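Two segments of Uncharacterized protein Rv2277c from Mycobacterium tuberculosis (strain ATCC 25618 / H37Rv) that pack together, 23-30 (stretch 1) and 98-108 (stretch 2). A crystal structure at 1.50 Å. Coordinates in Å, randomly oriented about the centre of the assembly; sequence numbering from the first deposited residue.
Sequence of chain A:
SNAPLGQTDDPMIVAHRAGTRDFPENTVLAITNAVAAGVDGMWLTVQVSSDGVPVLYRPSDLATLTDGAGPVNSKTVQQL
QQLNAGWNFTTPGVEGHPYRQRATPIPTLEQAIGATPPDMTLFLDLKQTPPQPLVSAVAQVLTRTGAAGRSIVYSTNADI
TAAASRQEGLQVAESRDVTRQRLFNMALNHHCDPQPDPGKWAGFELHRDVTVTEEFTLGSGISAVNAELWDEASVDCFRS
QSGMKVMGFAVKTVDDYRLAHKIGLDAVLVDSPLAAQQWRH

Stretch 1, residues 23-30: FPENTVLA
Stretch 2, residues 98-108: PYRQRATPIPT

Packing of residues 23-30 against 98-108, two distant parts of one chain that bury 423 Å² between them without a direct hydrogen bond. Stretch 1 makes a type II beta turn from Pro24 to Thr27 (Asn26 phi/psi 59/35°), then enters a helix at Val28. Thr27 (chi1 p) is the N-cap: its OG1 donates to Pro24 O (2.8 Å) and accepts from Ala30 N (3.2 Å), closing the turn and capping the helix. Stretch 2 is irregular, with a weak bond from Arg102 N to Tyr99 O (3.4 Å), and runs extended from Thr104 to Thr108. Tyr99 (chi1 -64°, chi2 -82°) points toward stretch 1; Pro24 CG lies over one ring face, 3.9 Å from the centroid and 24° off the normal, a CH-pi contact, and Tyr99 OH meets the edge of Phe23 at CD1 (3.2 Å). Leu29 (chi1 t, chi2 p) places CD2 3.5 Å from Tyr99 CE1 and 3.7 Å from Thr104 CG2, while its CD1 sits over the Arg102 guanidinium, 3.9 Å from NH2. At the other end Pro107, in register with Thr27 (CA to CA 6.1 Å), packs CB on Val28 CG2 (3.7 Å) and CD on Asn26 O (3.2 Å). One water bridges the backbones, accepting from Val28 N (2.9 Å) and donating to Pro105 O (2.7 Å).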

# COMPACT_ATOMS: atom_id res chain seq x y z
N PHE A 23 33.55 -6.14 7.54
CA PHE A 23 34.74 -5.79 6.77
C PHE A 23 34.29 -4.95 5.59
O PHE A 23 33.10 -4.94 5.26
CB PHE A 23 35.46 -7.05 6.27
CG PHE A 23 36.05 -7.89 7.36
CD1 PHE A 23 37.32 -7.61 7.85
CD2 PHE A 23 35.32 -8.93 7.92
CE1 PHE A 23 37.85 -8.37 8.87
CE2 PHE A 23 35.85 -9.70 8.95
CZ PHE A 23 37.12 -9.42 9.42
N PRO A 24 35.22 -4.21 4.94
CA PRO A 24 34.83 -3.37 3.79
C PRO A 24 34.00 -4.13 2.77
O PRO A 24 34.42 -5.18 2.27
CB PRO A 24 36.18 -2.93 3.21
CG PRO A 24 37.06 -2.85 4.44
CD PRO A 24 36.64 -4.03 5.29
N GLU A 25 32.81 -3.62 2.47
CA GLU A 25 31.87 -4.36 1.64
C GLU A 25 32.45 -4.60 0.25
O GLU A 25 33.23 -3.80 -0.28
CB GLU A 25 30.54 -3.62 1.54
CG GLU A 25 30.64 -2.22 0.94
CD GLU A 25 29.29 -1.60 0.74
OE1 GLU A 25 28.60 -1.35 1.74
OE2 GLU A 25 28.90 -1.39 -0.42
N ASN A 26 32.06 -5.72 -0.35
CA ASN A 26 32.41 -6.00 -1.74
C ASN A 26 33.92 -6.03 -1.99
O ASN A 26 34.40 -5.65 -3.07
CB ASN A 26 31.69 -5.03 -2.69
CG ASN A 26 30.22 -5.35 -2.85
OD1 ASN A 26 29.84 -6.52 -3.02
ND2 ASN A 26 29.37 -4.32 -2.80
N THR A 27 34.69 -6.53 -1.02
CA THR A 27 36.13 -6.75 -1.19
C THR A 27 36.45 -8.22 -0.98
O THR A 27 35.69 -8.97 -0.36
CB THR A 27 36.97 -5.91 -0.21
OG1 THR A 27 36.68 -6.31 1.14
CG2 THR A 27 36.69 -4.42 -0.41
N VAL A 28 37.61 -8.65 -1.51
CA VAL A 28 38.05 -10.03 -1.30
C VAL A 28 38.30 -10.31 0.18
O VAL A 28 37.96 -11.39 0.68
CB VAL A 28 39.27 -10.37 -2.19
CG1 VAL A 28 39.88 -11.73 -1.79
CG2 VAL A 28 38.84 -10.37 -3.67
N LEU A 29 38.85 -9.33 0.92
CA LEU A 29 39.00 -9.51 2.36
C LEU A 29 37.67 -9.86 3.01
O LEU A 29 37.58 -10.82 3.80
CB LEU A 29 39.63 -8.27 3.02
CG LEU A 29 39.82 -8.38 4.54
CD1 LEU A 29 40.81 -9.48 4.87
CD2 LEU A 29 40.27 -7.06 5.17
N ALA A 30 36.61 -9.12 2.67
CA ALA A 30 35.30 -9.41 3.25
C ALA A 30 34.79 -10.78 2.82
O ALA A 30 34.26 -11.53 3.65
CB ALA A 30 34.31 -8.32 2.87
N PRO A 98 40.47 2.14 9.71
CA PRO A 98 41.58 1.17 9.83
C PRO A 98 42.10 0.62 8.52
O PRO A 98 43.21 0.07 8.50
CB PRO A 98 40.99 0.07 10.73
CG PRO A 98 39.50 0.20 10.56
CD PRO A 98 39.24 1.67 10.36
N TYR A 99 41.35 0.74 7.42
CA TYR A 99 41.82 0.20 6.15
C TYR A 99 42.44 1.25 5.23
O TYR A 99 42.84 0.91 4.12
CB TYR A 99 40.72 -0.61 5.45
CG TYR A 99 40.34 -1.84 6.25
CD1 TYR A 99 41.11 -2.99 6.17
CD2 TYR A 99 39.25 -1.83 7.12
CE1 TYR A 99 40.79 -4.12 6.92
CE2 TYR A 99 38.92 -2.95 7.87
CZ TYR A 99 39.69 -4.09 7.76
OH TYR A 99 39.38 -5.21 8.51
N ARG A 100 42.55 2.50 5.68
CA ARG A 100 43.33 3.46 4.90
C ARG A 100 44.80 3.08 4.87
O ARG A 100 45.51 3.43 3.92
CB ARG A 100 43.18 4.87 5.47
CG ARG A 100 41.82 5.42 5.21
CD ARG A 100 41.78 6.93 5.22
NE ARG A 100 40.40 7.32 5.00
CZ ARG A 100 39.90 8.52 5.20
NH1 ARG A 100 40.67 9.51 5.64
NH2 ARG A 100 38.61 8.72 4.96
N GLN A 101 45.28 2.38 5.89
CA GLN A 101 46.66 1.94 5.95
C GLN A 101 46.84 0.48 5.56
O GLN A 101 47.99 0.02 5.45
CB GLN A 101 47.24 2.19 7.35
CG GLN A 101 46.54 3.29 8.14
CD GLN A 101 46.55 4.64 7.44
OE1 GLN A 101 47.38 4.90 6.57
NE2 GLN A 101 45.62 5.51 7.83
N ARG A 102 45.74 -0.26 5.34
CA ARG A 102 45.79 -1.66 4.91
C ARG A 102 44.72 -1.79 3.83
O ARG A 102 43.60 -2.25 4.10
CB ARG A 102 45.55 -2.63 6.07
CG ARG A 102 45.67 -4.12 5.70
CD ARG A 102 44.30 -4.81 5.60
NE ARG A 102 44.41 -6.23 5.24
CZ ARG A 102 44.12 -6.72 4.04
NH1 ARG A 102 43.70 -5.93 3.07
NH2 ARG A 102 44.26 -8.03 3.81
N ALA A 103 45.07 -1.40 2.61
CA ALA A 103 44.07 -1.23 1.56
C ALA A 103 43.36 -2.53 1.23
O ALA A 103 43.97 -3.61 1.19
CB ALA A 103 44.71 -0.66 0.30
N THR A 104 42.05 -2.43 1.00
CA THR A 104 41.23 -3.49 0.43
C THR A 104 40.75 -2.99 -0.93
O THR A 104 39.78 -2.22 -1.00
CB THR A 104 40.03 -3.80 1.35
OG1 THR A 104 39.31 -2.59 1.62
CG2 THR A 104 40.50 -4.40 2.68
N PRO A 105 41.40 -3.37 -2.03
CA PRO A 105 41.09 -2.76 -3.32
C PRO A 105 39.76 -3.25 -3.88
O PRO A 105 39.20 -4.26 -3.46
CB PRO A 105 42.24 -3.22 -4.22
CG PRO A 105 42.79 -4.43 -3.58
CD PRO A 105 42.56 -4.28 -2.10
N ILE A 106 39.26 -2.51 -4.87
CA ILE A 106 38.13 -3.00 -5.66
C ILE A 106 38.54 -4.28 -6.38
O ILE A 106 39.51 -4.27 -7.14
CB ILE A 106 37.65 -1.96 -6.69
CG1 ILE A 106 37.10 -0.71 -6.00
CG2 ILE A 106 36.63 -2.58 -7.65
CD1 ILE A 106 36.75 0.41 -6.98
N PRO A 107 37.81 -5.39 -6.20
CA PRO A 107 38.13 -6.63 -6.93
C PRO A 107 37.31 -6.79 -8.19
O PRO A 107 36.21 -6.24 -8.31
CB PRO A 107 37.74 -7.71 -5.92
CG PRO A 107 36.48 -7.10 -5.24
CD PRO A 107 36.72 -5.59 -5.22
N THR A 108 37.81 -7.57 -9.14
CA THR A 108 36.96 -7.95 -10.26
C THR A 108 35.97 -9.01 -9.80
O THR A 108 36.18 -9.71 -8.80
CB THR A 108 37.78 -8.52 -11.42
OG1 THR A 108 38.46 -9.72 -11.00
CG2 THR A 108 38.79 -7.50 -11.94
O HOH W 1 39.56 -6.86 -2.81